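Local coordinates for protein pantothenate kinase (Coxiella burnetii, PDB 3TQC) that catalyses the ATP-dependent phosphorylation of pantothenate to 4'-phosphopantothenate, the first of five steps from pantothenate to coenzyme A, at residues L62-L65 against L66-V70; G211-K214 against T215-Q218; I240-W243 against Y244-V248; V163-A166 against I167-Q171; Q74-Q77 against Q78-Q82. All blocks are in the same frame, centred on the assembly; numbering follows the deposited sequence.

Contact 1: residues L62-L65 against L66-V70; sequences LSRL and LSFYV
The guanidinium of Arg64 lies flat over one face of the Phe68 ring, the planes 20° apart and NH1 poised above the middle of the ring. CZ of Arg64 stands 3.7 Å from the ring centroid of Phe68, a cation-pi stack four residues along the helix. The carbonyl O of Leu65 sits at the edge of the Phe68 ring and at that of Tyr69 as well. A bend at chi2 (70°) turns the arginine chain along the helix to the ring of Phe68. Leu62 CD1 meets Leu66 CG at 4.1 Å, both residues packing toward the central sheet, on Leu305 and Ile95. Leu65 CD1 reaches Tyr69 CE2 at 4.3 Å. Ser67 OG is hydrogen-bonded to His122 NE2, and Phe83 of the second subunit meets the Phe68 ring. The backbone bond Leu66 N to Leu62 O (3.0 Å) belongs to the same turn. This is i to i+4 side-chain pairing on the long helix 52-84, packed between the central sheet of a P-loop kinase fold and the subunit interface.

Contact 2: residues G211-K214 against T215-Q218; sequences GVRK and TLQQ
Val212 enters the contact through its carbonyl O, which lies 3.2 Å from Gln218 OE1; both atoms are acceptors, so no bond joins them. Next comes Arg213, whose side chain is bent at chi2 (-84°) and again at chi3, and this double bend brings the guanidinium round to the backbone of Leu216. There NH2 of Arg213 gives a hydrogen bond of 3.0 Å to Leu216 O. The acceptor lies close to the guanidinium plane, the donor sits in the carbonyl plane on a lone pair, and the N-H points nearly straight at the oxygen (163°). Leu216 CD2 rests over one face of the same guanidinium, 3.9 Å from Arg213 NH2. The segments belong to a surface loop without regular secondary structure, in the long connection between strands 199-203 and 229-234 of the central sheet. Glu292 of the second subunit packs against both Arg213 and Leu216. At Lys214 the backbone takes over: its N donates to Gln218 OE1 at 2.9 Å, approaching from above the amide carbonyl plane and not on a lone pair. The same OE1 also accepts from Gln220 NE2, so one amide oxygen ties two points of the loop. The aliphatic start of the lysine side chain crosses the glutamine amide, with Lys214 CG 3.9 Å from Gln218 NE2.

Contact 3: residues I240-W243 against Y244-V248; sequences IQKW and YIDRV. With ADP (adenosine-5'-diphosphate), chain D.
Arg247 CB leaves the helix 3.4 Å from Trp243 O, the carbonyl that also accepts the Arg247 backbone N-H. CG and CD then run past the ribose of ADP, Arg247 CG lying 3.8 Å from O3'. A bend at chi3 (65°) turns the guanidinium toward the phosphates, where Arg247 NH1 bonds O3B of the beta-phosphate at 2.8 Å, near the guanidinium plane. A second, weak bond joins Arg247 NH1 to O2A of the alpha-phosphate at 3.1 Å. Helix 237-253 thus lines the nucleotide pocket of this P-loop kinase, with Lys105, Ser106 and Thr107 also holding ADP. One turn back, Trp243 gives NE1 to Ala309 O and stacks on His311, another pocket residue. Elsewhere on the helix Lys242 NZ forms a salt bridge to Asp246 OD2 at 2.9 Å, met on the syn side and near the carboxylate plane. Gln241 CG lies alongside Ile245, 3.7 Å from its CD1.

Contact 4: residues V163-A166 against I167-Q171; sequences VLNA and IKSGQ
A Schellman motif closes the C-terminal end of the helix that begins at 157: Gly170, with positive phi (91°), turns the chain, Gln171 N reaches back to Ala166 O at 3.1 Å, and Gly170 N bonds Ile167 O at 3.1 Å. Ser169 N adds a weak bond to Ala166 O. Within the last turn Ser169 OG donates to Asn165 O at 2.6 Å from above the carbonyl plane, its chi1 of -59° setting the hydroxyl beside its own backbone N. The methyl of Ala166 faces the returning glutamine, Ala166 CB standing 3.2 Å from Gln171 OE1. One turn earlier Val163 and Ile167 lie side by side, Val163 CG1 to Ile167 CD1 4.0 Å. Lys168 sends NZ away to a salt bridge with Asp228 and a hydrogen bond with Pro92 O. Lys320 of the second subunit bonds Ser169 O. Val163 and Ala166 pack on strand 174-180 of the small antiparallel sheet, while Ile167 and Lys168 touch Ile94 on strand 93-99 of the central sheet.

Contact 5: residues Q74-Q77 against Q78-Q82; sequences QTLQ and QATYQ
Gln77 lays its side chain over one face of the Tyr81 ring, four residues on. NE2 of Gln77 is 3.2 Å from Tyr81 CD1, above the rim, and the amide plane is tilted 62° from the ring. Gln77 CG stands 4.1 Å from the ring centroid of Tyr81, a CH-pi contact only 15° off the normal. The bend at chi2 (-82°) swings the amide across the ring. Beside this pair Thr80 OG1 donates to Leu76 O at 2.7 Å; the same carbonyl takes the backbone N-H of Thr80 at 2.8 Å. The methyl of Thr80 turns to the leucine, with Leu76 CD1 3.7 Å from Thr80 CG2. Further out, Tyr81 OH bonds Ile321 N of the second subunit, which would hold the far end of the ring, and Leu76 and Gln77 pack on that same terminal residue. Gln74 NE2 reaches Asp121 O at the start of this stretch of helix 52-84. Two donors of Thr80 thus grip Leu76 O and satisfy the hydroxyl inside the helix, while the tyrosine offers its pi face to the glutamine chain, CG and amide nitrogen alike, and its hydroxyl to the partner subunit.

Contacts 1 and 5 share helix 52-84, their centres 18 Å apart; contact 1 is buried with a cation-pi stack and leucine packing, contact 5 only partly so, pairing an amide with a ring. Contact 4 is also buried, yet it ends a helix where the others on helices run through one. Contact 2 is the surface member, in a loop, and relies on side chains bonding backbone atoms. Contacts 1, 2, 4 and 5 all touch the second subunit. Contact 3, partly buried, alone touches ADP and no other chain; it lies across the chain's centre from contacts 1, 4 and 5, its centre about 45 Å from that of contact 5, and its chemistry is charged.

Contact 1: residues L62-L65 against L66-V70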
loop_
_atom_site.group_PDB
_atom_site.type_symbol
_atom_site.label_atom_id
_atom_site.label_comp_id
_atom_site.label_asym_id
_atom_site.label_seq_id
_atom_site.Cartn_x
_atom_site.Cartn_y
_atom_site.Cartn_z
ATOM N N LEU B 62 -10.636 2.793 19.896
ATOM C CA LEU B 62 -9.790 2.827 18.716
ATOM C C LEU B 62 -8.597 1.922 18.960
ATOM O O LEU B 62 -8.250 1.122 18.104
ATOM C CB LEU B 62 -9.344 4.254 18.370
ATOM C CG LEU B 62 -8.322 4.376 17.235
ATOM C CD1 LEU B 62 -8.758 3.570 16.018
ATOM C CD2 LEU B 62 -8.047 5.843 16.849
ATOM N N SER B 63 -7.992 2.026 20.139
ATOM C CA SER B 63 -6.848 1.183 20.443
ATOM C C SER B 63 -7.229 -0.294 20.446
ATOM O O SER B 63 -6.462 -1.121 19.956
ATOM C CB SER B 63 -6.170 1.582 21.753
ATOM O OG SER B 63 -6.923 1.171 22.880
ATOM N N ARG B 64 -8.408 -0.625 20.965
ATOM C CA ARG B 64 -8.877 -2.009 20.931
ATOM C C ARG B 64 -9.080 -2.493 19.493
ATOM O O ARG B 64 -8.729 -3.622 19.177
ATOM C CB ARG B 64 -10.167 -2.179 21.735
ATOM C CG ARG B 64 -10.749 -3.614 21.748
ATOM C CD ARG B 64 -9.887 -4.556 22.548
ATOM N NE ARG B 64 -10.259 -5.963 22.408
ATOM C CZ ARG B 64 -9.788 -6.804 21.487
ATOM N NH1 ARG B 64 -8.941 -6.410 20.545
ATOM N NH2 ARG B 64 -10.188 -8.060 21.500
ATOM N N LEU B 65 -9.638 -1.649 18.628
ATOM C CA LEU B 65 -9.825 -2.024 17.224
ATOM C C LEU B 65 -8.465 -2.344 16.636
ATOM O O LEU B 65 -8.263 -3.396 16.067
ATOM C CB LEU B 65 -10.510 -0.910 16.424
ATOM C CG LEU B 65 -10.615 -1.132 14.898
ATOM C CD1 LEU B 65 -11.611 -2.220 14.575
ATOM C CD2 LEU B 65 -10.982 0.137 14.166
ATOM N N LEU B 66 -7.515 -1.443 16.827
ATOM C CA LEU B 66 -6.164 -1.654 16.336
ATOM C C LEU B 66 -5.527 -2.905 16.922
ATOM O O LEU B 66 -4.792 -3.598 16.234
ATOM C CB LEU B 66 -5.300 -0.441 16.650
ATOM C CG LEU B 66 -5.737 0.816 15.926
ATOM C CD1 LEU B 66 -4.886 2.000 16.347
ATOM C CD2 LEU B 66 -5.620 0.526 14.430
ATOM N N SER B 67 -5.799 -3.191 18.189
ATOM C CA SER B 67 -5.265 -4.394 18.799
ATOM C C SER B 67 -5.692 -5.607 17.982
ATOM O O SER B 67 -4.895 -6.496 17.775
ATOM C CB SER B 67 -5.690 -4.533 20.269
ATOM O OG SER B 67 -5.035 -5.621 20.901
ATOM N N PHE B 68 -6.930 -5.630 17.490
ATOM C CA PHE B 68 -7.382 -6.765 16.663
ATOM C C PHE B 68 -6.439 -6.978 15.489
ATOM O O PHE B 68 -6.070 -8.115 15.176
ATOM C CB PHE B 68 -8.794 -6.579 16.112
ATOM C CG PHE B 68 -9.885 -6.849 17.100
ATOM C CD1 PHE B 68 -10.203 -8.132 17.451
ATOM C CD2 PHE B 68 -10.610 -5.801 17.653
ATOM C CE1 PHE B 68 -11.216 -8.379 18.371
ATOM C CE2 PHE B 68 -11.614 -6.036 18.546
ATOM C CZ PHE B 68 -11.920 -7.325 18.912
ATOM N N TYR B 69 -6.061 -5.885 14.838
ATOM C CA TYR B 69 -5.196 -5.966 13.661
ATOM C C TYR B 69 -3.814 -6.451 14.028
ATOM O O TYR B 69 -3.260 -7.291 13.342
ATOM C CB TYR B 69 -5.083 -4.615 12.937
ATOM C CG TYR B 69 -6.272 -4.301 12.075
ATOM C CD1 TYR B 69 -6.195 -4.380 10.695
ATOM C CD2 TYR B 69 -7.487 -3.920 12.644
ATOM C CE1 TYR B 69 -7.303 -4.092 9.895
ATOM C CE2 TYR B 69 -8.593 -3.626 11.853
ATOM C CZ TYR B 69 -8.497 -3.729 10.481
ATOM O OH TYR B 69 -9.598 -3.449 9.694
ATOM N N VAL B 70 -3.251 -5.927 15.108
ATOM C CA VAL B 70 -1.910 -6.326 15.500
ATOM C C VAL B 70 -1.882 -7.797 15.903
ATOM O O VAL B 70 -1.005 -8.533 15.463
ATOM C CB VAL B 70 -1.362 -5.465 16.625
ATOM C CG1 VAL B 70 -0.007 -5.950 17.056
ATOM C CG2 VAL B 70 -1.316 -4.026 16.183
#

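Contact 2: residues G211-K214 against T215-Q218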
loop_
_atom_site.group_PDB
_atom_site.type_symbol
_atom_site.label_atom_id
_atom_site.label_comp_id
_atom_site.label_asym_id
_atom_site.label_seq_id
_atom_site.Cartn_x
_atom_site.Cartn_y
_atom_site.Cartn_z
ATOM N N GLY B 211 7.555 8.558 -3.555
ATOM C CA GLY B 211 8.865 9.148 -3.805
ATOM C C GLY B 211 8.920 9.816 -5.170
ATOM O O GLY B 211 8.034 9.619 -6.015
ATOM N N VAL B 212 9.962 10.608 -5.392
ATOM C CA VAL B 212 10.166 11.246 -6.686
ATOM C C VAL B 212 10.911 10.270 -7.614
ATOM O O VAL B 212 11.785 9.523 -7.162
ATOM C CB VAL B 212 10.944 12.573 -6.530
ATOM C CG1 VAL B 212 10.316 13.422 -5.431
ATOM C CG2 VAL B 212 12.409 12.315 -6.217
ATOM N N ARG B 213 10.562 10.258 -8.897
ATOM C CA ARG B 213 11.277 9.411 -9.859
ATOM C C ARG B 213 12.481 10.204 -10.372
ATOM O O ARG B 213 12.339 10.985 -11.303
ATOM C CB ARG B 213 10.395 8.994 -11.060
ATOM C CG ARG B 213 8.937 8.589 -10.775
ATOM C CD ARG B 213 8.749 7.132 -10.358
ATOM N NE ARG B 213 9.110 6.122 -11.365
ATOM C CZ ARG B 213 8.315 5.655 -12.334
ATOM N NH1 ARG B 213 7.084 6.117 -12.507
ATOM N NH2 ARG B 213 8.768 4.722 -13.165
ATOM N N LYS B 214 13.658 10.033 -9.770
ATOM C CA LYS B 214 14.866 10.650 -10.329
ATOM C C LYS B 214 14.984 10.204 -11.781
ATOM O O LYS B 214 15.059 11.034 -12.685
ATOM C CB LYS B 214 16.129 10.260 -9.557
ATOM C CG LYS B 214 16.296 10.958 -8.203
ATOM C CD LYS B 214 17.765 10.924 -7.741
ATOM C CE LYS B 214 17.901 10.965 -6.215
ATOM N NZ LYS B 214 19.337 10.882 -5.793
ATOM N N THR B 215 14.997 8.887 -11.983
ATOM C CA THR B 215 14.820 8.280 -13.302
ATOM C C THR B 215 13.596 7.365 -13.281
ATOM O O THR B 215 13.101 6.989 -12.219
ATOM C CB THR B 215 16.052 7.443 -13.749
ATOM O OG1 THR B 215 16.404 6.512 -12.719
ATOM C CG2 THR B 215 17.255 8.339 -14.070
ATOM N N LEU B 216 13.118 7.009 -14.469
ATOM C CA LEU B 216 12.054 6.024 -14.603
ATOM C C LEU B 216 12.479 4.677 -14.016
ATOM O O LEU B 216 11.692 4.023 -13.340
ATOM C CB LEU B 216 11.667 5.846 -16.077
ATOM C CG LEU B 216 10.916 7.005 -16.740
ATOM C CD1 LEU B 216 10.823 6.795 -18.243
ATOM C CD2 LEU B 216 9.524 7.190 -16.133
ATOM N N GLN B 217 13.733 4.295 -14.253
ATOM C CA GLN B 217 14.233 2.966 -13.920
ATOM C C GLN B 217 14.534 2.809 -12.438
ATOM O O GLN B 217 14.643 1.687 -11.935
ATOM C CB GLN B 217 15.502 2.651 -14.722
ATOM C CG GLN B 217 15.301 2.588 -16.245
ATOM C CD GLN B 217 15.562 3.911 -16.981
ATOM O OE1 GLN B 217 15.758 4.971 -16.365
ATOM N NE2 GLN B 217 15.561 3.845 -18.314
ATOM N N GLN B 218 14.692 3.925 -11.739
ATOM C CA GLN B 218 14.991 3.895 -10.319
ATOM C C GLN B 218 13.960 3.059 -9.553
ATOM O O GLN B 218 12.762 3.215 -9.776
ATOM C CB GLN B 218 14.992 5.328 -9.790
ATOM C CG GLN B 218 15.196 5.462 -8.300
ATOM C CD GLN B 218 14.950 6.874 -7.802
ATOM O OE1 GLN B 218 14.001 7.549 -8.219
ATOM N NE2 GLN B 218 15.798 7.321 -6.889
#

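Contact 3: residues I240-W243 against Y244-V248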
loop_
_atom_site.group_PDB
_atom_site.type_symbol
_atom_site.label_atom_id
_atom_site.label_comp_id
_atom_site.label_asym_id
_atom_site.label_seq_id
_atom_site.Cartn_x
_atom_site.Cartn_y
_atom_site.Cartn_z
ATOM N N ILE B 240 -8.029 23.813 11.247
ATOM C CA ILE B 240 -6.620 23.516 11.514
ATOM C C ILE B 240 -5.837 24.827 11.634
ATOM O O ILE B 240 -5.023 24.979 12.539
ATOM C CB ILE B 240 -5.974 22.630 10.433
ATOM C CG1 ILE B 240 -6.795 21.352 10.195
ATOM C CG2 ILE B 240 -4.554 22.212 10.859
ATOM C CD1 ILE B 240 -6.434 20.626 8.941
ATOM N N GLN B 241 -6.116 25.766 10.729
ATOM C CA GLN B 241 -5.538 27.099 10.767
ATOM C C GLN B 241 -5.613 27.653 12.181
ATOM O O GLN B 241 -4.598 28.060 12.738
ATOM C CB GLN B 241 -6.271 28.028 9.791
ATOM C CG GLN B 241 -5.838 29.488 9.826
ATOM C CD GLN B 241 -6.500 30.330 8.739
ATOM O OE1 GLN B 241 -6.679 29.885 7.600
ATOM N NE2 GLN B 241 -6.877 31.534 9.093
ATOM N N LYS B 242 -6.808 27.640 12.768
ATOM C CA LYS B 242 -6.976 28.130 14.130
ATOM C C LYS B 242 -6.137 27.333 15.128
ATOM O O LYS B 242 -5.515 27.911 16.013
ATOM C CB LYS B 242 -8.443 28.120 14.556
ATOM C CG LYS B 242 -8.645 28.674 15.965
ATOM C CD LYS B 242 -10.071 29.164 16.205
ATOM C CE LYS B 242 -10.403 29.135 17.688
ATOM N NZ LYS B 242 -9.348 29.805 18.494
ATOM N N TRP B 243 -6.092 26.011 14.982
ATOM C CA TRP B 243 -5.307 25.221 15.917
ATOM C C TRP B 243 -3.847 25.564 15.761
ATOM O O TRP B 243 -3.091 25.627 16.730
ATOM C CB TRP B 243 -5.482 23.736 15.679
ATOM C CG TRP B 243 -6.860 23.235 15.916
ATOM C CD1 TRP B 243 -7.816 23.797 16.701
ATOM C CD2 TRP B 243 -7.428 22.030 15.384
ATOM N NE1 TRP B 243 -8.947 23.030 16.676
ATOM C CE2 TRP B 243 -8.735 21.940 15.872
ATOM C CE3 TRP B 243 -6.956 21.032 14.520
ATOM C CZ2 TRP B 243 -9.584 20.888 15.540
ATOM C CZ3 TRP B 243 -7.796 19.990 14.181
ATOM C CH2 TRP B 243 -9.102 19.923 14.694
ATOM N N TYR B 244 -3.446 25.763 14.517
ATOM C CA TYR B 244 -2.083 26.142 14.227
ATOM C C TYR B 244 -1.777 27.502 14.846
ATOM O O TYR B 244 -0.798 27.644 15.569
ATOM C CB TYR B 244 -1.830 26.161 12.724
ATOM C CG TYR B 244 -0.436 26.590 12.434
ATOM C CD1 TYR B 244 0.598 25.670 12.424
ATOM C CD2 TYR B 244 -0.137 27.923 12.200
ATOM C CE1 TYR B 244 1.893 26.070 12.183
ATOM C CE2 TYR B 244 1.147 28.323 11.957
ATOM C CZ TYR B 244 2.162 27.397 11.955
ATOM O OH TYR B 244 3.453 27.798 11.715
ATOM N N ILE B 245 -2.622 28.495 14.579
ATOM C CA ILE B 245 -2.363 29.837 15.077
ATOM C C ILE B 245 -2.341 29.853 16.597
ATOM O O ILE B 245 -1.491 30.497 17.192
ATOM C CB ILE B 245 -3.357 30.885 14.511
ATOM C CG1 ILE B 245 -3.111 31.084 13.011
ATOM C CG2 ILE B 245 -3.205 32.223 15.223
ATOM C CD1 ILE B 245 -4.257 31.771 12.293
ATOM N N ASP B 246 -3.250 29.135 17.235
ATOM C CA ASP B 246 -3.227 29.050 18.690
ATOM C C ASP B 246 -1.958 28.378 19.199
ATOM O O ASP B 246 -1.353 28.847 20.149
ATOM C CB ASP B 246 -4.460 28.320 19.220
ATOM C CG ASP B 246 -5.724 29.150 19.099
ATOM O OD1 ASP B 246 -5.629 30.342 18.724
ATOM O OD2 ASP B 246 -6.817 28.604 19.389
ATOM N N ARG B 247 -1.539 27.298 18.565
ATOM C CA ARG B 247 -0.324 26.610 19.009
ATOM C C ARG B 247 0.907 27.537 18.971
ATOM O O ARG B 247 1.696 27.557 19.918
ATOM C CB ARG B 247 -0.070 25.350 18.193
ATOM C CG ARG B 247 0.963 24.420 18.821
ATOM C CD ARG B 247 1.127 23.177 18.004
ATOM N NE ARG B 247 1.681 23.438 16.673
ATOM C CZ ARG B 247 1.867 22.504 15.743
ATOM N NH1 ARG B 247 1.536 21.238 15.979
ATOM N NH2 ARG B 247 2.385 22.829 14.568
ATOM N N VAL B 248 1.045 28.314 17.895
ATOM C CA VAL B 248 2.131 29.294 17.789
ATOM C C VAL B 248 1.964 30.403 18.818
ATOM O O VAL B 248 2.917 30.759 19.499
ATOM C CB VAL B 248 2.265 29.890 16.363
ATOM C CG1 VAL B 248 0.948 30.422 15.877
ATOM C CG2 VAL B 248 3.318 31.004 16.327
HETATM P PB ADP D . 0.509 17.700 14.843
HETATM O O1B ADP D . 1.324 16.693 15.593
HETATM O O2B ADP D . -0.343 17.090 13.760
HETATM O O3B ADP D . 1.270 18.917 14.367
HETATM P PA ADP D . -0.403 18.227 17.475
HETATM O O1A ADP D . -0.619 16.776 17.833
HETATM O O2A ADP D . 0.815 18.966 17.930
HETATM O O3A ADP D . -0.515 18.371 15.881
HETATM O "O5'" ADP D . -1.657 19.057 17.975
HETATM C "C5'" ADP D . -1.971 20.318 17.412
HETATM C "C4'" ADP D . -2.602 21.203 18.478
HETATM O "O4'" ADP D . -3.913 20.742 18.787
HETATM C "C3'" ADP D . -1.833 21.164 19.781
HETATM O "O3'" ADP D . -1.887 22.464 20.371
HETATM C "C2'" ADP D . -2.544 20.144 20.635
HETATM O "O2'" ADP D . -2.480 20.482 22.010
HETATM C "C1'" ADP D . -3.966 20.224 20.123
HETATM N N9 ADP D . -4.670 18.926 20.082
HETATM C C8 ADP D . -4.332 17.881 19.313
HETATM N N7 ADP D . -5.196 16.856 19.489
HETATM C C5 ADP D . -6.099 17.263 20.385
HETATM C C6 ADP D . -7.278 16.648 20.989
HETATM N N6 ADP D . -7.608 15.380 20.640
HETATM N N1 ADP D . -7.970 17.388 21.874
HETATM C C2 ADP D . -7.615 18.648 22.211
HETATM N N3 ADP D . -6.538 19.268 21.682
HETATM C C4 ADP D . -5.763 18.624 20.775
#

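Contact 4: residues V163-A166 against I167-Q171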
loop_
_atom_site.group_PDB
_atom_site.type_symbol
_atom_site.label_atom_id
_atom_site.label_comp_id
_atom_site.label_asym_id
_atom_site.label_seq_id
_atom_site.Cartn_x
_atom_site.Cartn_y
_atom_site.Cartn_z
ATOM N N VAL B 163 15.384 3.309 7.599
ATOM C CA VAL B 163 14.937 3.014 8.953
ATOM C C VAL B 163 13.715 2.101 8.953
ATOM O O VAL B 163 13.676 1.112 9.682
ATOM C CB VAL B 163 14.638 4.297 9.735
ATOM C CG1 VAL B 163 13.751 3.984 10.909
ATOM C CG2 VAL B 163 15.969 4.963 10.185
ATOM N N LEU B 164 12.722 2.405 8.137
ATOM C CA LEU B 164 11.566 1.529 8.079
ATOM C C LEU B 164 11.970 0.148 7.559
ATOM O O LEU B 164 11.559 -0.874 8.092
ATOM C CB LEU B 164 10.477 2.153 7.228
ATOM C CG LEU B 164 9.986 3.457 7.869
ATOM C CD1 LEU B 164 9.048 4.233 6.951
ATOM C CD2 LEU B 164 9.299 3.141 9.183
ATOM N N ASN B 165 12.780 0.122 6.515
ATOM C CA ASN B 165 13.265 -1.133 5.977
ATOM C C ASN B 165 13.962 -1.930 7.062
ATOM O O ASN B 165 13.731 -3.109 7.206
ATOM C CB ASN B 165 14.235 -0.884 4.814
ATOM C CG ASN B 165 14.720 -2.160 4.178
ATOM O OD1 ASN B 165 13.930 -2.925 3.633
ATOM N ND2 ASN B 165 16.025 -2.403 4.248
ATOM N N ALA B 166 14.818 -1.267 7.824
ATOM C CA ALA B 166 15.552 -1.947 8.877
ATOM C C ALA B 166 14.591 -2.523 9.922
ATOM O O ALA B 166 14.762 -3.648 10.391
ATOM C CB ALA B 166 16.535 -1.012 9.510
ATOM N N ILE B 167 13.565 -1.761 10.274
ATOM C CA ILE B 167 12.618 -2.227 11.281
ATOM C C ILE B 167 11.877 -3.453 10.754
ATOM O O ILE B 167 11.735 -4.442 11.453
ATOM C CB ILE B 167 11.670 -1.112 11.727
ATOM C CG1 ILE B 167 12.465 -0.056 12.509
ATOM C CG2 ILE B 167 10.553 -1.659 12.618
ATOM C CD1 ILE B 167 11.691 1.191 12.820
ATOM N N LYS B 168 11.471 -3.395 9.495
ATOM C CA LYS B 168 10.688 -4.447 8.880
ATOM C C LYS B 168 11.555 -5.591 8.424
ATOM O O LYS B 168 11.041 -6.588 7.910
ATOM C CB LYS B 168 9.875 -3.889 7.708
ATOM C CG LYS B 168 8.574 -3.201 8.153
ATOM C CD LYS B 168 7.629 -4.182 8.842
ATOM C CE LYS B 168 6.192 -3.708 8.802
ATOM N NZ LYS B 168 5.287 -4.673 9.452
ATOM N N SER B 169 12.863 -5.449 8.617
ATOM C CA SER B 169 13.802 -6.528 8.409
ATOM C C SER B 169 14.142 -7.247 9.722
ATOM O O SER B 169 14.819 -8.249 9.707
ATOM C CB SER B 169 15.065 -5.995 7.773
ATOM O OG SER B 169 14.775 -5.386 6.550
ATOM N N GLY B 170 13.667 -6.739 10.853
ATOM C CA GLY B 170 13.920 -7.376 12.144
ATOM C C GLY B 170 15.161 -6.867 12.845
ATOM O O GLY B 170 15.544 -7.412 13.891
ATOM N N GLN B 171 15.772 -5.817 12.289
ATOM C CA GLN B 171 17.009 -5.249 12.817
ATOM C C GLN B 171 16.833 -4.687 14.226
ATOM O O GLN B 171 15.846 -4.046 14.533
ATOM C CB GLN B 171 17.514 -4.138 11.897
ATOM C CG GLN B 171 18.856 -3.499 12.292
ATOM C CD GLN B 171 19.401 -2.570 11.185
ATOM O OE1 GLN B 171 19.153 -2.791 9.988
ATOM N NE2 GLN B 171 20.125 -1.523 11.586
#

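Contact 5: residues Q74-Q77 against Q78-Q82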
loop_
_atom_site.group_PDB
_atom_site.type_symbol
_atom_site.label_atom_id
_atom_site.label_comp_id
_atom_site.label_asym_id
_atom_site.label_seq_id
_atom_site.Cartn_x
_atom_site.Cartn_y
_atom_site.Cartn_z
ATOM N N GLN B 74 0.085 -11.027 14.315
ATOM C CA GLN B 74 0.898 -11.916 15.138
ATOM C C GLN B 74 0.484 -13.366 14.965
ATOM O O GLN B 74 1.327 -14.236 14.808
ATOM C CB GLN B 74 0.832 -11.514 16.606
ATOM C CG GLN B 74 1.472 -10.159 16.882
ATOM C CD GLN B 74 1.385 -9.772 18.352
ATOM O OE1 GLN B 74 0.717 -10.449 19.148
ATOM N NE2 GLN B 74 2.070 -8.681 18.722
ATOM N N THR B 75 -0.816 -13.630 14.961
ATOM C CA THR B 75 -1.283 -14.990 14.800
ATOM C C THR B 75 -0.913 -15.506 13.415
ATOM O O THR B 75 -0.442 -16.637 13.280
ATOM C CB THR B 75 -2.789 -15.086 15.040
ATOM O OG1 THR B 75 -3.074 -14.644 16.380
ATOM C CG2 THR B 75 -3.272 -16.525 14.871
ATOM N N LEU B 76 -1.084 -14.660 12.405
ATOM C CA LEU B 76 -0.749 -15.014 11.024
ATOM C C LEU B 76 0.744 -15.361 10.887
ATOM O O LEU B 76 1.126 -16.370 10.275
ATOM C CB LEU B 76 -1.121 -13.859 10.093
ATOM C CG LEU B 76 -0.813 -14.052 8.605
ATOM C CD1 LEU B 76 -1.658 -15.217 8.093
ATOM C CD2 LEU B 76 -1.023 -12.762 7.798
ATOM N N GLN B 77 1.580 -14.503 11.448
ATOM C CA GLN B 77 3.012 -14.752 11.531
ATOM C C GLN B 77 3.277 -16.134 12.142
ATOM O O GLN B 77 3.969 -16.947 11.530
ATOM C CB GLN B 77 3.682 -13.629 12.336
ATOM C CG GLN B 77 5.205 -13.681 12.386
ATOM C CD GLN B 77 5.735 -14.642 13.436
ATOM O OE1 GLN B 77 5.115 -14.836 14.474
ATOM N NE2 GLN B 77 6.871 -15.271 13.151
ATOM N N GLN B 78 2.710 -16.419 13.318
ATOM C CA GLN B 78 2.956 -17.698 13.973
ATOM C C GLN B 78 2.522 -18.882 13.109
ATOM O O GLN B 78 3.254 -19.871 13.009
ATOM C CB GLN B 78 2.267 -17.801 15.350
ATOM C CG GLN B 78 2.922 -16.994 16.488
ATOM C CD GLN B 78 3.023 -17.769 17.828
ATOM O OE1 GLN B 78 2.602 -18.942 17.943
ATOM N NE2 GLN B 78 3.600 -17.108 18.848
ATOM N N ALA B 79 1.340 -18.791 12.500
ATOM C CA ALA B 79 0.817 -19.906 11.717
ATOM C C ALA B 79 1.597 -20.087 10.409
ATOM O O ALA B 79 1.999 -21.201 10.084
ATOM C CB ALA B 79 -0.663 -19.737 11.458
ATOM N N THR B 80 1.865 -19.000 9.696
ATOM C CA THR B 80 2.572 -19.084 8.413
ATOM C C THR B 80 4.020 -19.481 8.569
ATOM O O THR B 80 4.530 -20.235 7.762
ATOM C CB THR B 80 2.509 -17.772 7.616
ATOM O OG1 THR B 80 3.016 -16.697 8.417
ATOM C CG2 THR B 80 1.101 -17.484 7.220
ATOM N N TYR B 81 4.691 -18.994 9.607
ATOM C CA TYR B 81 6.086 -19.395 9.831
ATOM C C TYR B 81 6.199 -20.867 10.249
ATOM O O TYR B 81 7.150 -21.553 9.871
ATOM C CB TYR B 81 6.758 -18.490 10.860
ATOM C CG TYR B 81 7.146 -17.141 10.322
ATOM C CD1 TYR B 81 8.372 -16.585 10.619
ATOM C CD2 TYR B 81 6.299 -16.430 9.493
ATOM C CE1 TYR B 81 8.727 -15.342 10.121
ATOM C CE2 TYR B 81 6.641 -15.204 9.011
ATOM C CZ TYR B 81 7.850 -14.658 9.320
ATOM O OH TYR B 81 8.175 -13.424 8.807
ATOM N N GLN B 82 5.235 -21.353 11.029
ATOM C CA GLN B 82 5.162 -22.778 11.338
ATOM C C GLN B 82 5.054 -23.547 10.006
ATOM O O GLN B 82 5.832 -24.469 9.742
ATOM C CB GLN B 82 3.955 -23.093 12.257
ATOM C CG GLN B 82 3.866 -24.581 12.710
ATOM C CD GLN B 82 2.466 -25.029 13.183
ATOM O OE1 GLN B 82 1.674 -24.242 13.705
ATOM N NE2 GLN B 82 2.170 -26.318 12.995
#